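Local coordinates for pectate lyase (Bacillus, PDB 3VMV), which probably cleaves polygalacturonate, the backbone of pectin, by beta-elimination, as a secreted pectate lyase of polysaccharide lyase family 1, at residues I194-N199 and A214-F219; W133-E138 and T166-K171; V239-N244 and R280-V285; K177-G182 and R207-R212. One frame throughout, in Å; residues are numbered along the deposited sequence.

Contact 1 (I194-N199 and A214-F219)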
# COMPACT_ATOMS: atom_id res chain seq x y z
N ILE A 194 -6.37 4.18 -7.00
CA ILE A 194 -5.46 3.17 -6.42
C ILE A 194 -5.87 1.77 -6.88
O ILE A 194 -7.04 1.41 -6.78
CB ILE A 194 -5.57 3.19 -4.88
CG1 ILE A 194 -5.75 4.62 -4.34
CG2 ILE A 194 -4.43 2.40 -4.20
CD1 ILE A 194 -4.50 5.52 -4.55
N THR A 195 -4.90 0.96 -7.30
CA THR A 195 -5.12 -0.44 -7.63
C THR A 195 -4.36 -1.30 -6.63
O THR A 195 -3.16 -1.06 -6.40
CB THR A 195 -4.50 -0.72 -9.02
OG1 THR A 195 -5.15 0.10 -9.99
CG2 THR A 195 -4.63 -2.21 -9.42
N TYR A 196 -5.01 -2.34 -6.13
CA TYR A 196 -4.34 -3.38 -5.36
C TYR A 196 -4.57 -4.70 -6.07
O TYR A 196 -5.71 -5.10 -6.28
CB TYR A 196 -4.95 -3.50 -3.97
CG TYR A 196 -4.87 -2.27 -3.10
CD1 TYR A 196 -3.86 -2.12 -2.17
CD2 TYR A 196 -5.82 -1.27 -3.19
CE1 TYR A 196 -3.82 -0.97 -1.36
CE2 TYR A 196 -5.77 -0.13 -2.37
CZ TYR A 196 -4.76 -0.02 -1.46
OH TYR A 196 -4.73 1.14 -0.67
N HIS A 197 -3.50 -5.40 -6.43
CA HIS A 197 -3.68 -6.72 -7.03
C HIS A 197 -2.59 -7.68 -6.66
O HIS A 197 -1.43 -7.32 -6.44
CB HIS A 197 -3.86 -6.60 -8.59
CG HIS A 197 -2.61 -6.33 -9.35
ND1 HIS A 197 -1.80 -7.34 -9.84
CD2 HIS A 197 -2.01 -5.16 -9.71
CE1 HIS A 197 -0.77 -6.80 -10.48
NE2 HIS A 197 -0.87 -5.48 -10.41
N HIS A 198 -2.98 -8.95 -6.55
CA HIS A 198 -2.04 -10.03 -6.24
C HIS A 198 -1.28 -9.87 -4.95
O HIS A 198 -0.16 -10.32 -4.83
CB HIS A 198 -1.11 -10.30 -7.43
CG HIS A 198 -1.81 -10.89 -8.61
ND1 HIS A 198 -2.34 -10.12 -9.63
CD2 HIS A 198 -2.15 -12.17 -8.89
CE1 HIS A 198 -2.92 -10.92 -10.51
NE2 HIS A 198 -2.80 -12.16 -10.09
N ASN A 199 -1.90 -9.23 -3.98
CA ASN A 199 -1.29 -9.18 -2.65
C ASN A 199 -1.82 -10.29 -1.76
O ASN A 199 -2.95 -10.78 -1.95
CB ASN A 199 -1.61 -7.85 -1.94
CG ASN A 199 -1.14 -6.64 -2.74
OD1 ASN A 199 0.05 -6.33 -2.80
ND2 ASN A 199 -2.09 -5.96 -3.43
N ALA A 214 -12.00 7.68 -2.24
CA ALA A 214 -11.27 7.27 -3.46
C ALA A 214 -11.96 6.19 -4.30
O ALA A 214 -12.72 5.39 -3.77
CB ALA A 214 -9.92 6.77 -3.07
N ASP A 215 -11.67 6.23 -5.61
CA ASP A 215 -11.93 5.08 -6.49
C ASP A 215 -10.73 4.13 -6.44
O ASP A 215 -9.54 4.53 -6.63
CB ASP A 215 -12.14 5.57 -7.92
CG ASP A 215 -13.46 6.35 -8.09
OD1 ASP A 215 -14.36 6.18 -7.26
OD2 ASP A 215 -13.55 7.16 -9.05
N VAL A 216 -11.05 2.85 -6.20
CA VAL A 216 -10.07 1.81 -5.95
C VAL A 216 -10.49 0.52 -6.66
O VAL A 216 -11.67 0.19 -6.68
CB VAL A 216 -9.98 1.56 -4.44
CG1 VAL A 216 -9.06 0.42 -4.13
CG2 VAL A 216 -9.55 2.83 -3.72
N HIS A 217 -9.53 -0.18 -7.26
CA HIS A 217 -9.76 -1.51 -7.83
C HIS A 217 -8.93 -2.51 -7.04
O HIS A 217 -7.72 -2.32 -6.92
CB HIS A 217 -9.34 -1.46 -9.29
CG HIS A 217 -9.57 -2.72 -10.08
ND1 HIS A 217 -8.82 -2.97 -11.22
CD2 HIS A 217 -10.44 -3.75 -9.96
CE1 HIS A 217 -9.25 -4.10 -11.77
NE2 HIS A 217 -10.22 -4.60 -11.03
N MET A 218 -9.57 -3.54 -6.50
CA MET A 218 -8.86 -4.64 -5.86
C MET A 218 -9.18 -5.92 -6.61
O MET A 218 -10.35 -6.34 -6.63
CB MET A 218 -9.30 -4.78 -4.41
CG MET A 218 -9.19 -3.48 -3.64
SD MET A 218 -9.37 -3.72 -1.85
CE MET A 218 -7.78 -4.40 -1.38
N PHE A 219 -8.15 -6.48 -7.25
CA PHE A 219 -8.37 -7.76 -7.93
C PHE A 219 -7.30 -8.79 -7.63
O PHE A 219 -6.12 -8.46 -7.46
CB PHE A 219 -8.58 -7.59 -9.46
CG PHE A 219 -7.36 -7.09 -10.24
CD1 PHE A 219 -6.55 -8.00 -10.92
CD2 PHE A 219 -7.07 -5.74 -10.33
CE1 PHE A 219 -5.47 -7.60 -11.69
CE2 PHE A 219 -5.95 -5.30 -11.09
CZ PHE A 219 -5.16 -6.23 -11.78

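Contact 2 (W133-E138 and T166-K171)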
# COMPACT_ATOMS: atom_id res chain seq x y z
N TRP A 133 4.53 2.83 -7.75
CA TRP A 133 4.33 1.39 -7.84
C TRP A 133 5.04 0.72 -6.65
O TRP A 133 6.27 0.86 -6.52
CB TRP A 133 4.91 0.94 -9.18
CG TRP A 133 4.67 -0.51 -9.51
CD1 TRP A 133 3.65 -1.28 -9.04
CD2 TRP A 133 5.41 -1.32 -10.42
NE1 TRP A 133 3.72 -2.56 -9.59
CE2 TRP A 133 4.81 -2.60 -10.43
CE3 TRP A 133 6.57 -1.10 -11.20
CZ2 TRP A 133 5.28 -3.64 -11.22
CZ3 TRP A 133 7.03 -2.13 -12.00
CH2 TRP A 133 6.40 -3.39 -11.98
N ILE A 134 4.27 0.05 -5.80
CA ILE A 134 4.78 -0.64 -4.61
C ILE A 134 4.58 -2.13 -4.91
O ILE A 134 3.43 -2.57 -4.90
CB ILE A 134 3.99 -0.19 -3.42
CG1 ILE A 134 4.33 1.29 -3.18
CG2 ILE A 134 4.31 -1.08 -2.15
CD1 ILE A 134 3.36 2.00 -2.21
N ASP A 135 5.68 -2.82 -5.23
CA ASP A 135 5.60 -4.16 -5.83
C ASP A 135 6.54 -5.16 -5.17
O ASP A 135 7.70 -4.89 -4.96
CB ASP A 135 5.92 -4.02 -7.32
CG ASP A 135 5.91 -5.36 -8.06
OD1 ASP A 135 4.81 -5.85 -8.33
OD2 ASP A 135 7.00 -5.89 -8.33
N HIS A 136 6.04 -6.35 -4.88
CA HIS A 136 6.90 -7.44 -4.45
C HIS A 136 7.67 -7.16 -3.16
O HIS A 136 8.81 -7.55 -3.01
CB HIS A 136 7.84 -7.90 -5.58
CG HIS A 136 7.21 -8.88 -6.53
ND1 HIS A 136 6.73 -8.51 -7.76
CD2 HIS A 136 6.95 -10.20 -6.40
CE1 HIS A 136 6.26 -9.58 -8.39
NE2 HIS A 136 6.36 -10.62 -7.57
N ASN A 137 6.98 -6.51 -2.23
CA ASN A 137 7.53 -6.25 -0.91
C ASN A 137 6.85 -7.10 0.16
O ASN A 137 5.85 -7.78 -0.11
CB ASN A 137 7.33 -4.80 -0.56
CG ASN A 137 7.81 -3.85 -1.66
OD1 ASN A 137 6.98 -3.09 -2.27
ND2 ASN A 137 9.08 -3.84 -1.91
N GLU A 138 7.35 -6.99 1.39
CA GLU A 138 6.71 -7.64 2.53
C GLU A 138 6.66 -6.62 3.64
O GLU A 138 7.65 -5.97 3.92
CB GLU A 138 7.44 -8.90 2.98
CG GLU A 138 7.41 -9.94 1.86
CD GLU A 138 7.97 -11.30 2.21
OE1 GLU A 138 8.07 -11.67 3.40
OE2 GLU A 138 8.28 -12.07 1.26
N THR A 166 -0.23 1.89 -7.69
CA THR A 166 -0.48 0.44 -7.78
C THR A 166 0.31 -0.27 -6.72
O THR A 166 1.52 -0.06 -6.60
CB THR A 166 -0.11 -0.10 -9.14
OG1 THR A 166 -1.04 0.40 -10.12
CG2 THR A 166 -0.20 -1.63 -9.18
N VAL A 167 -0.38 -1.12 -5.97
CA VAL A 167 0.18 -1.91 -4.89
C VAL A 167 -0.03 -3.36 -5.32
O VAL A 167 -1.18 -3.84 -5.34
CB VAL A 167 -0.61 -1.63 -3.62
CG1 VAL A 167 -0.15 -2.50 -2.43
CG2 VAL A 167 -0.47 -0.12 -3.27
N SER A 168 1.06 -4.02 -5.67
CA SER A 168 0.97 -5.34 -6.29
C SER A 168 1.95 -6.33 -5.73
O SER A 168 3.09 -6.01 -5.42
CB SER A 168 1.17 -5.18 -7.81
OG SER A 168 2.42 -4.61 -8.13
N TRP A 169 1.52 -7.59 -5.65
CA TRP A 169 2.44 -8.70 -5.33
C TRP A 169 3.14 -8.59 -3.98
O TRP A 169 4.21 -9.15 -3.81
CB TRP A 169 3.49 -8.91 -6.46
CG TRP A 169 2.81 -9.31 -7.76
CD1 TRP A 169 2.62 -8.52 -8.88
CD2 TRP A 169 2.31 -10.62 -8.09
NE1 TRP A 169 2.02 -9.28 -9.88
CE2 TRP A 169 1.81 -10.55 -9.42
CE3 TRP A 169 2.23 -11.84 -7.39
CZ2 TRP A 169 1.22 -11.67 -10.07
CZ3 TRP A 169 1.66 -12.95 -8.05
CH2 TRP A 169 1.17 -12.84 -9.38
N ASN A 170 2.54 -7.88 -3.03
CA ASN A 170 3.18 -7.73 -1.73
C ASN A 170 2.58 -8.67 -0.73
O ASN A 170 1.47 -9.18 -0.92
CB ASN A 170 2.94 -6.30 -1.19
CG ASN A 170 3.42 -5.22 -2.14
OD1 ASN A 170 4.62 -4.98 -2.26
ND2 ASN A 170 2.46 -4.49 -2.77
N LYS A 171 3.29 -8.89 0.37
CA LYS A 171 2.67 -9.57 1.52
C LYS A 171 2.49 -8.53 2.62
O LYS A 171 3.40 -7.74 2.88
CB LYS A 171 3.55 -10.68 2.05
CG LYS A 171 3.79 -11.80 1.01
CD LYS A 171 4.57 -12.95 1.67
CE LYS A 171 4.71 -14.13 0.69
NZ LYS A 171 5.40 -15.28 1.38
O HOH W 1 7.87 -14.59 0.92

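Contact 3 (V239-N244 and R280-V285)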
# COMPACT_ATOMS: atom_id res chain seq x y z
N VAL A 239 -15.27 1.01 -4.64
CA VAL A 239 -14.25 -0.03 -4.76
C VAL A 239 -14.76 -1.20 -5.59
O VAL A 239 -15.83 -1.76 -5.27
CB VAL A 239 -13.70 -0.49 -3.37
CG1 VAL A 239 -14.75 -1.04 -2.49
CG2 VAL A 239 -12.59 -1.54 -3.55
N PHE A 240 -14.08 -1.49 -6.70
CA PHE A 240 -14.40 -2.68 -7.50
C PHE A 240 -13.62 -3.85 -6.93
O PHE A 240 -12.37 -3.85 -7.00
CB PHE A 240 -14.09 -2.40 -8.98
CG PHE A 240 -14.40 -3.57 -9.92
CD1 PHE A 240 -15.49 -4.39 -9.67
CD2 PHE A 240 -13.65 -3.77 -11.07
CE1 PHE A 240 -15.82 -5.42 -10.54
CE2 PHE A 240 -13.96 -4.81 -11.94
CZ PHE A 240 -15.03 -5.63 -11.68
N VAL A 241 -14.33 -4.81 -6.34
CA VAL A 241 -13.73 -5.98 -5.65
C VAL A 241 -13.95 -7.15 -6.56
O VAL A 241 -15.05 -7.67 -6.65
CB VAL A 241 -14.39 -6.18 -4.32
CG1 VAL A 241 -13.74 -7.31 -3.51
CG2 VAL A 241 -14.39 -4.84 -3.54
N GLU A 242 -12.87 -7.54 -7.25
CA GLU A 242 -12.99 -8.48 -8.39
C GLU A 242 -12.06 -9.67 -8.26
O GLU A 242 -10.83 -9.54 -8.17
CB GLU A 242 -12.63 -7.68 -9.66
CG GLU A 242 -12.76 -8.48 -10.95
CD GLU A 242 -12.24 -7.71 -12.17
OE1 GLU A 242 -11.34 -6.86 -11.98
OE2 GLU A 242 -12.71 -8.04 -13.30
N ASN A 243 -12.66 -10.85 -8.29
CA ASN A 243 -11.88 -12.09 -8.36
C ASN A 243 -10.81 -12.20 -7.28
O ASN A 243 -9.65 -12.54 -7.54
CB ASN A 243 -11.26 -12.29 -9.76
CG ASN A 243 -12.30 -12.51 -10.84
OD1 ASN A 243 -13.51 -12.18 -10.69
ND2 ASN A 243 -11.84 -13.05 -11.97
N ASN A 244 -11.20 -11.87 -6.06
CA ASN A 244 -10.34 -12.08 -4.90
C ASN A 244 -10.74 -13.32 -4.15
O ASN A 244 -11.89 -13.75 -4.25
CB ASN A 244 -10.42 -10.90 -3.92
CG ASN A 244 -10.06 -9.56 -4.54
OD1 ASN A 244 -8.89 -9.20 -4.62
ND2 ASN A 244 -11.07 -8.81 -4.97
N ARG A 280 -17.62 -8.71 -7.93
CA ARG A 280 -17.73 -9.70 -8.99
C ARG A 280 -16.70 -10.81 -8.83
O ARG A 280 -15.49 -10.52 -8.63
CB ARG A 280 -17.52 -8.98 -10.31
CG ARG A 280 -17.50 -9.83 -11.53
CD ARG A 280 -17.39 -8.88 -12.74
NE ARG A 280 -17.17 -9.57 -14.01
CZ ARG A 280 -18.14 -10.11 -14.76
NH1 ARG A 280 -19.40 -10.07 -14.34
NH2 ARG A 280 -17.84 -10.71 -15.90
N GLY A 281 -17.13 -12.06 -8.90
CA GLY A 281 -16.15 -13.14 -9.02
C GLY A 281 -15.34 -13.49 -7.80
O GLY A 281 -14.41 -14.30 -7.91
N ASN A 282 -15.71 -12.95 -6.64
CA ASN A 282 -14.97 -13.29 -5.43
C ASN A 282 -15.33 -14.68 -4.88
O ASN A 282 -16.42 -15.18 -5.12
CB ASN A 282 -15.22 -12.23 -4.37
CG ASN A 282 -14.77 -10.84 -4.83
OD1 ASN A 282 -13.58 -10.60 -4.96
ND2 ASN A 282 -15.72 -9.95 -5.10
N VAL A 283 -14.37 -15.30 -4.20
CA VAL A 283 -14.60 -16.56 -3.52
C VAL A 283 -14.49 -16.29 -2.03
O VAL A 283 -13.48 -15.74 -1.58
CB VAL A 283 -13.61 -17.62 -3.99
CG1 VAL A 283 -13.66 -18.86 -3.08
CG2 VAL A 283 -13.92 -18.02 -5.46
N PHE A 284 -15.54 -16.66 -1.30
CA PHE A 284 -15.60 -16.42 0.14
C PHE A 284 -15.66 -17.77 0.86
O PHE A 284 -16.65 -18.50 0.72
CB PHE A 284 -16.88 -15.63 0.47
CG PHE A 284 -16.97 -14.29 -0.22
CD1 PHE A 284 -16.22 -13.19 0.24
CD2 PHE A 284 -17.87 -14.09 -1.26
CE1 PHE A 284 -16.32 -11.94 -0.37
CE2 PHE A 284 -17.98 -12.84 -1.88
CZ PHE A 284 -17.21 -11.78 -1.43
N VAL A 285 -14.60 -18.10 1.62
CA VAL A 285 -14.63 -19.32 2.39
C VAL A 285 -14.62 -18.94 3.87
O VAL A 285 -13.74 -18.21 4.32
CB VAL A 285 -13.37 -20.16 2.08
CG1 VAL A 285 -13.36 -21.45 2.87
CG2 VAL A 285 -13.29 -20.43 0.57
O HOH W 2 -14.29 -9.89 -14.20

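Contact 4 (K177-G182 and R207-R212). With SO4 (sulfate ion), chain C.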
# COMPACT_ATOMS: atom_id res chain seq x y z
N LYS A 177 -3.46 -2.20 12.03
CA LYS A 177 -4.09 -1.18 11.16
C LYS A 177 -3.41 -1.16 9.80
O LYS A 177 -2.43 -0.44 9.57
CB LYS A 177 -4.03 0.21 11.81
CG LYS A 177 -4.56 0.26 13.24
CD LYS A 177 -4.41 1.70 13.83
CE LYS A 177 -2.95 2.12 13.97
NZ LYS A 177 -2.93 3.50 14.62
N THR A 178 -3.91 -1.98 8.87
CA THR A 178 -3.07 -2.35 7.72
C THR A 178 -2.83 -1.23 6.69
O THR A 178 -1.66 -0.89 6.42
CB THR A 178 -3.63 -3.59 7.04
OG1 THR A 178 -4.01 -4.56 8.03
CG2 THR A 178 -2.58 -4.27 6.14
N MET A 179 -3.89 -0.66 6.12
CA MET A 179 -3.76 0.28 5.01
C MET A 179 -4.82 1.34 5.06
O MET A 179 -6.02 1.04 5.23
CB MET A 179 -3.95 -0.45 3.68
CG MET A 179 -2.89 -1.47 3.41
SD MET A 179 -3.04 -2.24 1.77
CE MET A 179 -4.70 -2.91 1.80
N LEU A 180 -4.42 2.60 4.90
CA LEU A 180 -5.37 3.71 4.83
C LEU A 180 -5.35 4.32 3.42
O LEU A 180 -4.27 4.39 2.77
CB LEU A 180 -4.89 4.78 5.85
CG LEU A 180 -5.63 5.89 6.55
CD1 LEU A 180 -6.75 5.30 7.39
CD2 LEU A 180 -4.64 6.68 7.40
N VAL A 181 -6.52 4.74 2.94
CA VAL A 181 -6.58 5.55 1.74
C VAL A 181 -7.44 6.73 2.11
O VAL A 181 -8.67 6.65 2.03
CB VAL A 181 -7.18 4.76 0.55
CG1 VAL A 181 -7.29 5.65 -0.70
CG2 VAL A 181 -6.34 3.52 0.25
N GLY A 182 -6.81 7.84 2.47
CA GLY A 182 -7.49 9.01 3.01
C GLY A 182 -7.53 8.93 4.53
O GLY A 182 -8.11 8.01 5.08
N ARG A 207 -8.62 -2.51 8.35
CA ARG A 207 -8.13 -1.56 7.34
C ARG A 207 -7.47 -2.26 6.18
O ARG A 207 -6.26 -2.14 5.96
CB ARG A 207 -7.14 -0.55 7.90
CG ARG A 207 -7.63 0.30 9.08
CD ARG A 207 -6.63 1.44 9.21
NE ARG A 207 -6.97 2.35 10.32
CZ ARG A 207 -6.17 3.32 10.74
NH1 ARG A 207 -4.96 3.48 10.20
NH2 ARG A 207 -6.57 4.11 11.74
N VAL A 208 -8.26 -3.02 5.42
CA VAL A 208 -7.70 -3.77 4.28
C VAL A 208 -8.37 -3.48 2.94
O VAL A 208 -8.88 -4.40 2.26
CB VAL A 208 -7.65 -5.31 4.57
CG1 VAL A 208 -6.59 -5.97 3.72
CG2 VAL A 208 -7.33 -5.56 6.05
N PRO A 209 -8.35 -2.20 2.50
CA PRO A 209 -7.92 -0.97 3.17
C PRO A 209 -9.12 -0.27 3.85
O PRO A 209 -10.30 -0.61 3.60
CB PRO A 209 -7.44 -0.09 2.00
CG PRO A 209 -7.94 -0.80 0.70
CD PRO A 209 -8.83 -1.93 1.14
N LEU A 210 -8.82 0.75 4.66
CA LEU A 210 -9.78 1.78 5.05
C LEU A 210 -9.78 2.79 3.90
O LEU A 210 -8.73 3.38 3.62
CB LEU A 210 -9.35 2.44 6.37
CG LEU A 210 -10.34 3.41 7.02
CD1 LEU A 210 -9.78 3.80 8.40
CD2 LEU A 210 -10.61 4.69 6.17
N ILE A 211 -10.91 2.90 3.19
CA ILE A 211 -10.94 3.77 2.01
C ILE A 211 -11.92 4.89 2.25
O ILE A 211 -13.11 4.64 2.42
CB ILE A 211 -11.36 3.00 0.71
CG1 ILE A 211 -10.51 1.75 0.50
CG2 ILE A 211 -11.25 3.93 -0.53
CD1 ILE A 211 -11.10 0.83 -0.56
N ARG A 212 -11.43 6.13 2.21
CA ARG A 212 -12.29 7.32 2.19
C ARG A 212 -12.27 7.95 0.81
O ARG A 212 -11.19 8.23 0.29
CB ARG A 212 -11.85 8.38 3.21
CG ARG A 212 -12.05 7.98 4.66
CD ARG A 212 -11.41 9.07 5.52
NE ARG A 212 -11.72 8.97 6.96
CZ ARG A 212 -10.88 8.43 7.85
NH1 ARG A 212 -9.71 7.90 7.47
NH2 ARG A 212 -11.23 8.41 9.13
S SO4 C . -11.20 4.87 12.20
O1 SO4 C . -11.88 6.10 11.73
O2 SO4 C . -9.77 4.98 11.92
O3 SO4 C . -11.43 4.72 13.64
O4 SO4 C . -11.71 3.68 11.49
O HOH W 3 -3.40 2.02 8.22
O HOH W 4 -4.24 5.58 12.98

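Contact 1 (I194-N199 and A214-F219)
His197 and Phe219 rise together from one face of two parallel strands, each with CG between its own backbone N and carbonyl carbon (chi1 76° and 67°). Their ring planes are nearly parallel but slid apart, and they barely overlap. What sits on the phenyl is the methylene: His197 CB lies 3.4 Å from the Phe219 ring centroid, over its middle, a CH-pi contact. Thr195 CG2 adds a touch of 3.8 Å to Phe219 CE2. An almost straight 2.8 Å hydrogen bond between His197 ND1 and His198 ND1 helps fix the rotation of the His197 ring.

The face carrying Ile194, Tyr196, Val216 and Met218 is largely apolar. Val216 CG1 meets the edge of the Tyr196 ring, 3.8 Å from CE2, and the bent Met218 chain brings its CE to 3.9 Å from Tyr196 CB, with SD in an oblique Met-aromatic contact.

Between the faces run regular parallel backbone bonds: Tyr196 N gives to His217 O (2.8 Å), and Tyr196 O takes Phe219 N.

Strand 165-175 flanks the pair beyond 192-197 and strand 238-242 beyond 215-219, while Tyr196 points into the beta-helix interior against Met179 and Val181 of strand 177-181.

Contact 2 (W133-E138 and T166-K171)
Trp169 lays its CB over the middle of the His136 imidazole, 3.4 Å from the ring centroid, a CH-pi contact; the two rings, at 4°, are slid apart and barely overlap. The imidazole is held from its edge as well: His136 ND1 gives its N-H to Asp135 OD2 at 2.7 Å, in the plane of the imidazole but meeting OD2 from above the carboxylate plane. An alanine here would probably leave Asp135 OD2 without this mate and open a gap over Trp169 CB.

The side-chain hydrogen bonds form a relay through Ser168. Trp133, with CG anti to the backbone N (chi1 -174°), brings NE1 to 2.8 Å from Ser168 OG, which in turn donates to the anti lone pair of Asp135 OD1 at 2.7 Å. Asn170 works at both ends of its amide: ND2 meets Ile134 O at 3.0 Å from above the carbonyl plane, and OD1 accepts Asn137 N at 2.8 Å. Ile134 O is thus gripped twice, since Ser168 N also binds it in the parallel backbone pattern.

Glu138 and Lys171 run alongside each other. Their OE2 and NZ stay beyond salt-bridge range, and one water joins them; Glu138 OE2 also accepts from Val322 N.

Trp133 to His136 are the WiDH part of the vWiDH signature of the pectate lyases. Strand 105-108 borders 132-135, strand 192-197 borders 165-175, and Trp169 stacks onward on His198, one turn further along the beta-helix.

Contact 3 (V239-N244 and R280-V285)
Asn244 and Asn282 share one first torsion, CG anti to the carbonyl carbon (chi1 -57° and -60°), which lays their amides side by side and nearly coplanar at 9°. Asn282 OD1 takes two N-H groups, Asn244 N at 2.9 Å and Asn244 ND2 at 3.1 Å, while Asn244 OD1 accepts from Asn221 N. Asn282 ND2 reaches Val241 O at 2.8 Å from above the carbonyl plane, and Val241 O accepts Arg280 N too. The Val241 side chain crosses that of Asn282 at about a right angle, Val241 CG1 3.6 Å from Asn282 OD1. The row of hydrogen-bonded asparagines marks a turn of the beta-helix, and Asn244 ND2 carries it on to Met218 O in the coil before.

At the bend, Asn243 OD1 lies 3.3 Å from Gly281 CA; a side chain there would run into it. Asn243 ND2 bonds to Gln307 O. Arg280 extends past the edge of the Phe240 ring, and a water joins Arg280 NE (2.9 Å) to Glu242 OE2 (2.6 Å).

Glu242 OE1 is bonded to His217, so the carboxylate serves two coils. With both ends engaged, the Asn282 amide is probably held from turning over, and Glu242 and Arg280 are likely coupled through their water.

Contact 4 (K177-G182 and R207-R212)
The Arg207 guanidinium is sandwiched between aliphatic carbons: Leu180 CD1 lies over one face, 3.8 Å from NH1, and Lys177 CB and CD over the other. At its edge, in plane, a water bridges Arg207 NH1 to Lys177 O. Arg212 presents the edge of its own guanidinium, NH1 giving an in-plane hydrogen bond of 2.9 Å to Gly182 O. Here two neighbouring coils of the parallel beta-helix meet, and Arg207 to Arg212 spell the RxPxxR motif of the pectate lyases.

Both arginine chains are extended as far as NE, which carries their heads near a sulfate probably left from crystallisation. Arg207 NH2 makes a weak 3.3 Å bond to its O2, while Arg212 merely lies close, and Arg234 holds it too; a patch that takes up an anion is consistent with binding an acidic polysaccharide. Lys177 NZ, bridged by water to Arg207 NH2, makes salt bridges to Asp150 and Asp153, while Arg212 NE forms one with Asp185. A leucine in place of Arg212 would probably leave Gly182 O and the Asp185 carboxylate without their mates.

Pro209, after a cis peptide bond, turns inward, its CB 3.9 Å from Met179 CB. The backbones then pair in parallel, Val181 N giving to Leu210 O at 2.7 Å. On the sulfate side of the strands, Leu180 CD1 touches Leu210 CD1 at 3.5 Å, and that same Leu210 methyl lies 3.6 Å from sulfate O4.

In the fold
From the N terminus, contact 2 comes first: the chain leaves 133-138, makes a full circuit and closes at 166-171, before any other contact opens. Contact 4 then opens at 177-182 and contact 1 at 194-199; they close in the same order, at 207-212 and 214-219, so the two cross rather than nest. They join the same two successive coils of the beta-helix on different walls and pack together across its interior, Ala214 against Val181 and Met218 against Pro209. Contact 3 comes last, linking 239-244 to 280-285 after a longer excursion. Contacts 2, 1 and 3 follow one another along a single wall of the beta-helix.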